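PDB 5DJS: tetratricopeptide TPR_2 repeat protein from Thermobaculum terrenum, which is of unknown function but joins tetratricopeptide repeats to a GT-B fold of glycosyltransferase family 41, and binds uridine-5'-diphosphate. Local coordinates for residues 266-271 with 307-312; 455-460 with 483-488; 192-197 with 214-219. The protein carries 1 engineered substitution. All blocks are in the same frame, centred on the assembly; numbering follows the deposited sequence.

Contact 1 (266-271 with 307-312); sequences TWLAAI and FYLPCN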
loop_
_atom_site.group_PDB
_atom_site.type_symbol
_atom_site.label_atom_id
_atom_site.label_comp_id
_atom_site.label_asym_id
_atom_site.label_seq_id
_atom_site.Cartn_x
_atom_site.Cartn_y
_atom_site.Cartn_z
ATOM N N THR A 266 -11.356 9.346 1.418
ATOM C CA THR A 266 -10.164 8.498 1.207
ATOM C C THR A 266 -10.264 7.270 2.131
ATOM O O THR A 266 -10.558 7.401 3.322
ATOM C CB THR A 266 -8.835 9.294 1.362
ATOM O OG1 THR A 266 -7.750 8.540 0.804
ATOM C CG2 THR A 266 -8.521 9.671 2.820
ATOM N N TRP A 267 -10.052 6.085 1.566
ATOM C CA TRP A 267 -10.262 4.823 2.282
ATOM C C TRP A 267 -9.429 3.689 1.659
ATOM O O TRP A 267 -9.176 3.695 0.439
ATOM C CB TRP A 267 -11.757 4.440 2.265
ATOM C CG TRP A 267 -12.023 3.030 2.746
ATOM C CD1 TRP A 267 -11.908 2.563 4.025
ATOM C CD2 TRP A 267 -12.427 1.913 1.950
ATOM N NE1 TRP A 267 -12.217 1.226 4.074
ATOM C CE2 TRP A 267 -12.540 0.802 2.814
ATOM C CE3 TRP A 267 -12.715 1.743 0.591
ATOM C CZ2 TRP A 267 -12.917 -0.459 2.364
ATOM C CZ3 TRP A 267 -13.092 0.481 0.136
ATOM C CH2 TRP A 267 -13.188 -0.603 1.022
ATOM N N LEU A 268 -8.998 2.749 2.511
ATOM C CA LEU A 268 -8.364 1.477 2.120
ATOM C C LEU A 268 -6.838 1.531 2.083
ATOM O O LEU A 268 -6.186 0.766 2.771
ATOM C CB LEU A 268 -8.929 0.926 0.801
ATOM C CG LEU A 268 -8.553 -0.491 0.399
ATOM C CD1 LEU A 268 -9.338 -1.473 1.223
ATOM C CD2 LEU A 268 -8.885 -0.730 -1.054
ATOM N N ALA A 269 -6.280 2.439 1.293
ATOM C CA ALA A 269 -4.830 2.577 1.147
ATOM C C ALA A 269 -4.260 3.608 2.110
ATOM O O ALA A 269 -3.079 3.549 2.455
ATOM C CB ALA A 269 -4.478 2.951 -0.291
ATOM N N ALA A 270 -5.091 4.552 2.541
ATOM C CA ALA A 270 -4.647 5.631 3.394
ATOM C C ALA A 270 -4.062 5.074 4.672
ATOM O O ALA A 270 -4.665 4.218 5.305
ATOM C CB ALA A 270 -5.798 6.574 3.701
ATOM N N ILE A 271 -2.849 5.525 4.982
ATOM C CA ILE A 271 -2.196 5.339 6.293
ATOM C C ILE A 271 -2.005 6.657 7.045
ATOM O O ILE A 271 -1.505 6.670 8.174
ATOM C CB ILE A 271 -0.813 4.656 6.153
ATOM C CG1 ILE A 271 0.094 5.441 5.197
ATOM C CG2 ILE A 271 -0.979 3.216 5.674
ATOM C CD1 ILE A 271 1.562 5.143 5.368
ATOM N N PHE A 307 -13.670 -3.431 12.293
ATOM C CA PHE A 307 -12.411 -3.279 11.562
ATOM C C PHE A 307 -12.650 -2.513 10.258
ATOM O O PHE A 307 -13.684 -2.697 9.620
ATOM C CB PHE A 307 -11.796 -4.661 11.284
ATOM C CG PHE A 307 -10.420 -4.620 10.672
ATOM C CD1 PHE A 307 -9.375 -3.946 11.308
ATOM C CD2 PHE A 307 -10.154 -5.280 9.468
ATOM C CE1 PHE A 307 -8.109 -3.920 10.751
ATOM C CE2 PHE A 307 -8.884 -5.257 8.909
ATOM C CZ PHE A 307 -7.858 -4.579 9.555
ATOM N N TYR A 308 -11.702 -1.657 9.864
ATOM C CA TYR A 308 -11.906 -0.766 8.707
ATOM C C TYR A 308 -11.896 -1.435 7.323
ATOM O O TYR A 308 -12.017 -0.732 6.331
ATOM C CB TYR A 308 -10.913 0.406 8.745
ATOM C CG TYR A 308 -9.522 0.142 8.161
ATOM C CD1 TYR A 308 -8.665 -0.826 8.708
ATOM C CD2 TYR A 308 -9.050 0.896 7.084
ATOM C CE1 TYR A 308 -7.400 -1.045 8.183
ATOM C CE2 TYR A 308 -7.783 0.685 6.556
ATOM C CZ TYR A 308 -6.962 -0.286 7.105
ATOM O OH TYR A 308 -5.706 -0.489 6.580
ATOM N N LEU A 309 -11.762 -2.763 7.258
ATOM C CA LEU A 309 -11.731 -3.502 5.999
ATOM C C LEU A 309 -12.562 -4.781 6.103
ATOM O O LEU A 309 -12.790 -5.265 7.214
ATOM C CB LEU A 309 -10.293 -3.893 5.681
ATOM C CG LEU A 309 -9.268 -2.768 5.592
ATOM C CD1 LEU A 309 -7.869 -3.333 5.484
ATOM C CD2 LEU A 309 -9.559 -1.923 4.382
ATOM N N PRO A 310 -12.994 -5.347 4.949
ATOM C CA PRO A 310 -13.659 -6.655 4.953
ATOM C C PRO A 310 -12.670 -7.833 5.046
ATOM O O PRO A 310 -11.787 -7.971 4.197
ATOM C CB PRO A 310 -14.406 -6.670 3.609
ATOM C CG PRO A 310 -13.578 -5.820 2.704
ATOM C CD PRO A 310 -12.891 -4.797 3.579
ATOM N N CYS A 311 -12.855 -8.683 6.058
ATOM C CA CYS A 311 -11.958 -9.812 6.374
ATOM C C CYS A 311 -12.341 -11.191 5.783
ATOM O O CYS A 311 -11.673 -12.196 6.069
ATOM C CB CYS A 311 -11.841 -9.929 7.891
ATOM S SG CYS A 311 -11.197 -8.443 8.683
ATOM N N ASN A 312 -13.391 -11.260 4.967
ATOM C CA ASN A 312 -13.777 -12.540 4.353
ATOM C C ASN A 312 -12.733 -13.013 3.336
ATOM O O ASN A 312 -12.290 -12.221 2.507
ATOM C CB ASN A 312 -15.168 -12.452 3.700
ATOM C CG ASN A 312 -15.204 -11.504 2.516
ATOM O OD1 ASN A 312 -14.862 -10.337 2.647
ATOM N ND2 ASN A 312 -15.583 -12.009 1.353
#
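Two loops of the first Rossmann-like half of a GT-B fold meet here: segment 266-271 follows strand 263-266, segment 307-312 comes after strand 300-304, and strand 281-285 lies between those two strands in the parallel sheet. The firm part of the contact is the indole of Trp267. Its CG stands anti to the backbone N (chi1 169°), which carries the five-membered ring towards the second loop, and NE1 donates to the carbonyl O of Tyr308 at 3.0 Å. The bond is nearly straight, 170° at the hydrogen, with the oxygen in the indole plane and the donor almost on the C=O axis. Tryptophan suits this buried place because it satisfies a backbone carbonyl while offering the rest of its ring to apolar neighbours. Leu309 supplies one of them: its CD2 sits 4.2 Å from CZ2 of Trp267, and its side chain crosses that of Leu268 at about a right angle. Leu268 has a positive phi of 94°, and with the weak bond from Ala269 N to Trp267 O the backbone fits a classic gamma turn. That turn folds Leu268 back over one face of the indole, towards its rim, with Leu268 CB 3.8 Å above the plane. Packing is looser past the turn, where Ala269 and Ile271 are partly exposed and do not touch the second loop. The phenol of Tyr308 comes no nearer than 4.0 Å, from OH to Leu268 O. The site adjoins the ligand pocket, for Leu309 touches Cys422 and the Tyr308 side chain lies about 8 Å from the bound uridine-5'-diphosphate. Within its own loop Leu309 covers one face of the tyrosine, with CG 3.5 Å above the centre of the Tyr308 ring.

Contact 2 (455-460 with 483-488); sequences AGLQEL and ARLREH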
loop_
_atom_site.group_PDB
_atom_site.type_symbol
_atom_site.label_atom_id
_atom_site.label_comp_id
_atom_site.label_asym_id
_atom_site.label_seq_id
_atom_site.Cartn_x
_atom_site.Cartn_y
_atom_site.Cartn_z
ATOM N N ALA A 455 -10.700 -9.056 16.200
ATOM C CA ALA A 455 -10.833 -10.509 16.058
ATOM C C ALA A 455 -10.658 -11.275 17.392
ATOM O O ALA A 455 -10.503 -12.498 17.386
ATOM C CB ALA A 455 -9.842 -11.010 15.013
ATOM N N GLY A 456 -10.678 -10.568 18.526
ATOM C CA GLY A 456 -10.557 -11.202 19.843
ATOM C C GLY A 456 -9.136 -11.418 20.348
ATOM O O GLY A 456 -8.945 -11.741 21.516
ATOM N N LEU A 457 -8.135 -11.188 19.498
ATOM C CA LEU A 457 -6.747 -11.534 19.799
ATOM C C LEU A 457 -5.931 -10.358 20.371
ATOM O O LEU A 457 -4.810 -10.121 19.956
ATOM C CB LEU A 457 -6.090 -12.105 18.535
ATOM C CG LEU A 457 -6.757 -13.353 17.940
ATOM C CD1 LEU A 457 -6.279 -13.620 16.525
ATOM C CD2 LEU A 457 -6.490 -14.574 18.799
ATOM N N GLN A 458 -6.484 -9.662 21.362
ATOM C CA GLN A 458 -5.784 -8.534 22.017
ATOM C C GLN A 458 -4.532 -8.946 22.810
ATOM O O GLN A 458 -3.679 -8.098 23.120
ATOM C CB GLN A 458 -6.716 -7.669 22.911
ATOM C CG GLN A 458 -7.678 -8.376 23.874
ATOM C CD GLN A 458 -9.010 -8.848 23.256
ATOM O OE1 GLN A 458 -9.567 -9.852 23.707
ATOM N NE2 GLN A 458 -9.521 -8.143 22.234
ATOM N N GLU A 459 -4.426 -10.232 23.142
ATOM C CA GLU A 459 -3.249 -10.764 23.833
ATOM C C GLU A 459 -2.001 -10.805 22.934
ATOM O O GLU A 459 -0.887 -10.942 23.443
ATOM C CB GLU A 459 -3.548 -12.154 24.411
ATOM C CG GLU A 459 -3.595 -13.262 23.379
ATOM C CD GLU A 459 -4.438 -14.432 23.824
ATOM O OE1 GLU A 459 -5.641 -14.436 23.508
ATOM O OE2 GLU A 459 -3.900 -15.341 24.489
ATOM N N LEU A 460 -2.186 -10.692 21.615
ATOM C CA LEU A 460 -1.075 -10.564 20.666
ATOM C C LEU A 460 -0.699 -9.105 20.319
ATOM O O LEU A 460 0.021 -8.863 19.349
ATOM C CB LEU A 460 -1.408 -11.331 19.382
ATOM C CG LEU A 460 -1.864 -12.783 19.522
ATOM C CD1 LEU A 460 -1.979 -13.435 18.156
ATOM C CD2 LEU A 460 -0.902 -13.579 20.388
ATOM N N ALA A 483 -2.090 -23.897 20.141
ATOM C CA ALA A 483 -3.248 -24.716 19.754
ATOM C C ALA A 483 -4.571 -24.060 20.147
ATOM O O ALA A 483 -5.583 -24.278 19.476
ATOM C CB ALA A 483 -3.151 -26.104 20.356
ATOM N N ARG A 484 -4.570 -23.277 21.228
ATOM C CA ARG A 484 -5.729 -22.454 21.580
ATOM C C ARG A 484 -5.996 -21.392 20.511
ATOM O O ARG A 484 -7.117 -21.264 20.000
ATOM C CB ARG A 484 -5.537 -21.809 22.955
ATOM C CG ARG A 484 -6.703 -20.941 23.396
ATOM C CD ARG A 484 -6.689 -20.660 24.898
ATOM N NE ARG A 484 -5.491 -19.928 25.289
ATOM C CZ ARG A 484 -5.269 -18.630 25.069
ATOM N NH1 ARG A 484 -6.172 -17.858 24.459
ATOM N NH2 ARG A 484 -4.118 -18.089 25.463
ATOM N N LEU A 485 -4.946 -20.654 20.166
ATOM C CA LEU A 485 -5.021 -19.614 19.143
ATOM C C LEU A 485 -5.324 -20.176 17.749
ATOM O O LEU A 485 -6.104 -19.579 17.016
ATOM C CB LEU A 485 -3.741 -18.767 19.138
ATOM C CG LEU A 485 -3.618 -17.580 20.117
ATOM C CD1 LEU A 485 -4.411 -17.724 21.413
ATOM C CD2 LEU A 485 -2.152 -17.321 20.441
ATOM N N ARG A 486 -4.749 -21.322 17.385
ATOM C CA ARG A 486 -5.093 -21.959 16.093
ATOM C C ARG A 486 -6.597 -22.293 15.964
ATOM O O ARG A 486 -7.164 -22.223 14.874
ATOM C CB ARG A 486 -4.255 -23.217 15.844
ATOM C CG ARG A 486 -4.196 -23.637 14.379
ATOM C CD ARG A 486 -3.017 -24.563 14.119
ATOM N NE ARG A 486 -2.912 -24.994 12.722
ATOM C CZ ARG A 486 -3.665 -25.935 12.138
ATOM N NH1 ARG A 486 -3.449 -26.241 10.862
ATOM N NH2 ARG A 486 -4.637 -26.572 12.797
ATOM N N GLU A 487 -7.229 -22.642 17.086
ATOM C CA GLU A 487 -8.674 -22.919 17.123
ATOM C C GLU A 487 -9.520 -21.647 17.143
ATOM O O GLU A 487 -10.585 -21.583 16.503
ATOM C CB GLU A 487 -9.042 -23.787 18.335
ATOM C CG GLU A 487 -9.371 -25.221 17.976
ATOM C CD GLU A 487 -10.706 -25.360 17.256
ATOM O OE1 GLU A 487 -11.752 -24.899 17.789
ATOM O OE2 GLU A 487 -10.705 -25.941 16.145
ATOM N N HIS A 488 -9.058 -20.646 17.894
ATOM C CA HIS A 488 -9.689 -19.321 17.877
ATOM C C HIS A 488 -9.794 -18.809 16.436
ATOM O O HIS A 488 -10.847 -18.327 16.023
ATOM C CB HIS A 488 -8.893 -18.332 18.730
ATOM C CG HIS A 488 -9.693 -17.158 19.199
ATOM N ND1 HIS A 488 -10.247 -16.235 18.336
ATOM C CD2 HIS A 488 -10.022 -16.754 20.450
ATOM C CE1 HIS A 488 -10.889 -15.317 19.037
ATOM N NE2 HIS A 488 -10.765 -15.606 20.320
#
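A Schellman motif closes helix 447-454 and turns its chain against the early part of the long helix 479-521, in the second half of the GT-B fold. The direct polar contact is a salt bridge between Glu459 and Arg484. Arg484 NH2 donates to Glu459 OE2 at 2.9 Å, and NH1 adds a weak bond to the same oxygen at 3.4 Å. The two groups meet tip to tip with their planes only 19° apart, and NH2 addresses the syn lone pair of OE2. Arginine and glutamate are long enough to span this gap, the arginine bending at chi3 to present its guanidinium edge. Inside this pair the contact becomes apolar: Leu460 CD2 meets Leu485 CD2 at 3.9 Å, and both leucines also rest on Leu475 of helix 465-477. At the other end, Leu457 lays CD2 over one face of the His488 imidazole as a CH-pi contact, 4.2 Å from the ring centroid.

Behind these side chains stands the turn that aims them. Gly456 is the C-prime residue, with a phi of 87° that glycine adopts readily; Leu457 N bonds back to Leu452 O, and Gly456 N to Arg453 O. Having no side chain, glycine also lets the histidine draw close to the backbone. A short 3-10 turn then brings Glu459 and Leu460 round to the helix, and His488, with CG anti to its backbone N, reaches across until CE1 lies 4.2 Å from Gly456 CA.

Contact 3 (192-197 with 214-219); sequences AYEVYC and LSDRWR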
loop_
_atom_site.group_PDB
_atom_site.type_symbol
_atom_site.label_atom_id
_atom_site.label_comp_id
_atom_site.label_asym_id
_atom_site.label_seq_id
_atom_site.Cartn_x
_atom_site.Cartn_y
_atom_site.Cartn_z
ATOM N N ALA A 192 -30.160 1.201 -2.739
ATOM C CA ALA A 192 -29.721 2.473 -2.144
ATOM C C ALA A 192 -28.404 3.062 -2.705
ATOM O O ALA A 192 -28.093 4.221 -2.413
ATOM C CB ALA A 192 -29.611 2.311 -0.632
ATOM N N TYR A 193 -27.638 2.284 -3.481
ATOM C CA TYR A 193 -26.326 2.718 -3.987
ATOM C C TYR A 193 -26.072 2.231 -5.407
ATOM O O TYR A 193 -26.583 1.200 -5.809
ATOM C CB TYR A 193 -25.202 2.223 -3.069
ATOM C CG TYR A 193 -25.306 2.749 -1.658
ATOM C CD1 TYR A 193 -24.808 4.000 -1.327
ATOM C CD2 TYR A 193 -25.941 2.004 -0.658
ATOM C CE1 TYR A 193 -24.918 4.501 -0.035
ATOM C CE2 TYR A 193 -26.067 2.495 0.640
ATOM C CZ TYR A 193 -25.553 3.742 0.949
ATOM O OH TYR A 193 -25.677 4.234 2.229
ATOM N N GLU A 194 -25.288 2.984 -6.170
ATOM C CA GLU A 194 -24.879 2.571 -7.513
ATOM C C GLU A 194 -23.374 2.757 -7.679
ATOM O O GLU A 194 -22.828 3.783 -7.276
ATOM C CB GLU A 194 -25.621 3.376 -8.572
ATOM C CG GLU A 194 -25.347 2.888 -9.988
ATOM C CD GLU A 194 -26.083 3.684 -11.023
ATOM O OE1 GLU A 194 -26.599 4.791 -10.694
ATOM O OE2 GLU A 194 -26.137 3.216 -12.185
ATOM N N VAL A 195 -22.725 1.793 -8.322
ATOM C CA VAL A 195 -21.270 1.673 -8.268
ATOM C C VAL A 195 -20.591 1.984 -9.609
ATOM O O VAL A 195 -20.710 1.221 -10.582
ATOM C CB VAL A 195 -20.851 0.276 -7.746
ATOM C CG1 VAL A 195 -19.335 0.137 -7.721
ATOM C CG2 VAL A 195 -21.403 0.035 -6.343
ATOM N N TYR A 196 -19.879 3.114 -9.618
ATOM C CA TYR A 196 -18.990 3.526 -10.701
ATOM C C TYR A 196 -17.563 3.232 -10.257
ATOM O O TYR A 196 -17.199 3.499 -9.113
ATOM C CB TYR A 196 -19.132 5.034 -10.964
ATOM C CG TYR A 196 -20.438 5.459 -11.624
ATOM C CD1 TYR A 196 -21.661 5.330 -10.959
ATOM C CD2 TYR A 196 -20.451 6.007 -12.910
ATOM C CE1 TYR A 196 -22.851 5.716 -11.556
ATOM C CE2 TYR A 196 -21.642 6.394 -13.513
ATOM C CZ TYR A 196 -22.841 6.244 -12.830
ATOM O OH TYR A 196 -24.037 6.618 -13.403
ATOM N N CYS A 197 -16.751 2.679 -11.145
ATOM C CA CYS A 197 -15.314 2.501 -10.876
ATOM C C CYS A 197 -14.537 3.322 -11.879
ATOM O O CYS A 197 -14.903 3.367 -13.032
ATOM C CB CYS A 197 -14.917 1.037 -10.979
ATOM S SG CYS A 197 -15.334 0.115 -9.492
ATOM N N LEU A 214 -18.747 -6.833 -11.833
ATOM C CA LEU A 214 -19.503 -6.493 -10.612
ATOM C C LEU A 214 -19.924 -5.012 -10.523
ATOM O O LEU A 214 -20.895 -4.686 -9.841
ATOM C CB LEU A 214 -18.714 -6.865 -9.357
ATOM C CG LEU A 214 -18.722 -8.296 -8.808
ATOM C CD1 LEU A 214 -18.598 -9.393 -9.864
ATOM C CD2 LEU A 214 -17.606 -8.414 -7.772
ATOM N N SER A 215 -19.184 -4.123 -11.184
ATOM C CA SER A 215 -19.555 -2.698 -11.262
ATOM C C SER A 215 -20.794 -2.476 -12.114
ATOM O O SER A 215 -21.029 -3.213 -13.078
ATOM C CB SER A 215 -18.421 -1.848 -11.866
ATOM O OG SER A 215 -17.721 -1.122 -10.866
ATOM N N ASP A 216 -21.555 -1.436 -11.772
ATOM C CA ASP A 216 -22.672 -0.979 -12.609
ATOM C C ASP A 216 -22.170 -0.241 -13.844
ATOM O O ASP A 216 -22.664 -0.482 -14.945
ATOM C CB ASP A 216 -23.629 -0.082 -11.827
ATOM C CG ASP A 216 -24.318 -0.813 -10.700
ATOM O OD1 ASP A 216 -24.931 -1.873 -10.943
ATOM O OD2 ASP A 216 -24.248 -0.333 -9.555
ATOM N N ARG A 217 -21.193 0.648 -13.652
ATOM C CA ARG A 217 -20.511 1.360 -14.752
ATOM C C ARG A 217 -18.997 1.290 -14.541
ATOM O O ARG A 217 -18.551 1.251 -13.394
ATOM C CB ARG A 217 -20.949 2.826 -14.792
ATOM C CG ARG A 217 -22.449 3.074 -14.743
ATOM C CD ARG A 217 -23.204 2.559 -15.962
ATOM N NE ARG A 217 -24.394 3.379 -16.217
ATOM C CZ ARG A 217 -24.471 4.406 -17.068
ATOM N NH1 ARG A 217 -23.433 4.768 -17.830
ATOM N NH2 ARG A 217 -25.617 5.080 -17.172
ATOM N N TRP A 218 -18.217 1.323 -15.631
ATOM C CA TRP A 218 -16.750 1.140 -15.551
ATOM C C TRP A 218 -15.818 2.351 -15.756
ATOM O O TRP A 218 -15.138 2.713 -14.821
ATOM C CB TRP A 218 -16.287 -0.010 -16.441
ATOM C CG TRP A 218 -14.831 -0.349 -16.214
ATOM C CD1 TRP A 218 -13.812 -0.248 -17.124
ATOM C CD2 TRP A 218 -14.235 -0.814 -14.994
ATOM N NE1 TRP A 218 -12.624 -0.641 -16.550
ATOM C CE2 TRP A 218 -12.853 -0.990 -15.245
ATOM C CE3 TRP A 218 -14.735 -1.111 -13.721
ATOM C CZ2 TRP A 218 -11.967 -1.438 -14.267
ATOM C CZ3 TRP A 218 -13.852 -1.567 -12.747
ATOM C CH2 TRP A 218 -12.481 -1.718 -13.026
ATOM N N ARG A 219 -15.698 2.930 -16.949
ATOM C CA ARG A 219 -14.748 4.076 -17.183
ATOM C C ARG A 219 -13.227 3.820 -16.969
ATOM O O ARG A 219 -12.740 3.761 -15.829
ATOM C CB ARG A 219 -15.159 5.340 -16.386
ATOM C CG ARG A 219 -16.499 5.928 -16.800
ATOM C CD ARG A 219 -17.594 5.750 -15.755
ATOM N NE ARG A 219 -18.859 6.268 -16.267
ATOM C CZ ARG A 219 -19.587 5.700 -17.231
ATOM N NH1 ARG A 219 -19.232 4.548 -17.804
ATOM N NH2 ARG A 219 -20.709 6.296 -17.620
#
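Glu194, on the edge strand, extends its chain fully and passes obliquely across Asp216, its CG 3.4 Å from OD2. Its carboxylate also lies near Arg217, though beyond salt-bridge range, and the arginine may offset some of the repulsion between the two acids. Both backbone polar atoms of Val195 are engaged by the second segment. Val195 N gives a straight bond to Asp216 OD2 (2.9 Å), which receives it on the anti lone pair, while Val195 O accepts from Arg217 N at 3.2 Å and more weakly from Asp216 N. Aspartate suits this position because its short carboxylate stands in for the carbonyl of a neighbouring strand; Arg190 forms a salt bridge to the same OD2. Tyr196 pairs with Arg217 in a single parallel beta bridge, and their side chains run alongside each other. Arg217 CG packs over one face of the phenol ring, a CH-pi contact 3.8 Å from the centroid, and the guanidinium lies 28° from the ring plane near the hydroxyl. Arg219 comes to the ring edge instead, with NE 3.7 Å from Tyr196 CD2, while the same NE forms a salt bridge to Asp236 of helix 226-236. Cys197 completes the bridge, its N donating to Arg217 O at 3.2 Å from above the carbonyl plane. The small thiol side chain fits beside Trp218, SG standing oblique to the six-membered ring at 5.1 Å from its centroid; Arg212 makes a cation-pi contact with that indole. The segment 214-219 thus borders the sheet without being a regular strand. It leads from helix 206-214 towards helix 226-236, along one side of strand 193-199, whose other side pairs with strand 163-169 while Val195 and Cys197 pack on Ile185 of helix 176-187.

In the fold
Along the chain contact 3 comes first, then contact 1, then contact 2, and none touches another. Contacts 1 and 3, with centres 19 Å apart, belong to the first parallel sheet: contact 3 lies at its edge strand 193-199, contact 1 beyond strands 263-266 and 300-304. Contact 2 precedes strand 461-462, an outermost strand of the second sheet; its centre is 22 Å from that of contact 1 and 37 Å from that of contact 3. Helix 479-521 runs past all three regions. It forms half of contact 2, its Trp492 touches both Ala455 and Cys311, and further along Glu509 O accepts a weak hydrogen bond from Tyr193 OH. The helix thus spans both halves of the GT-B fold.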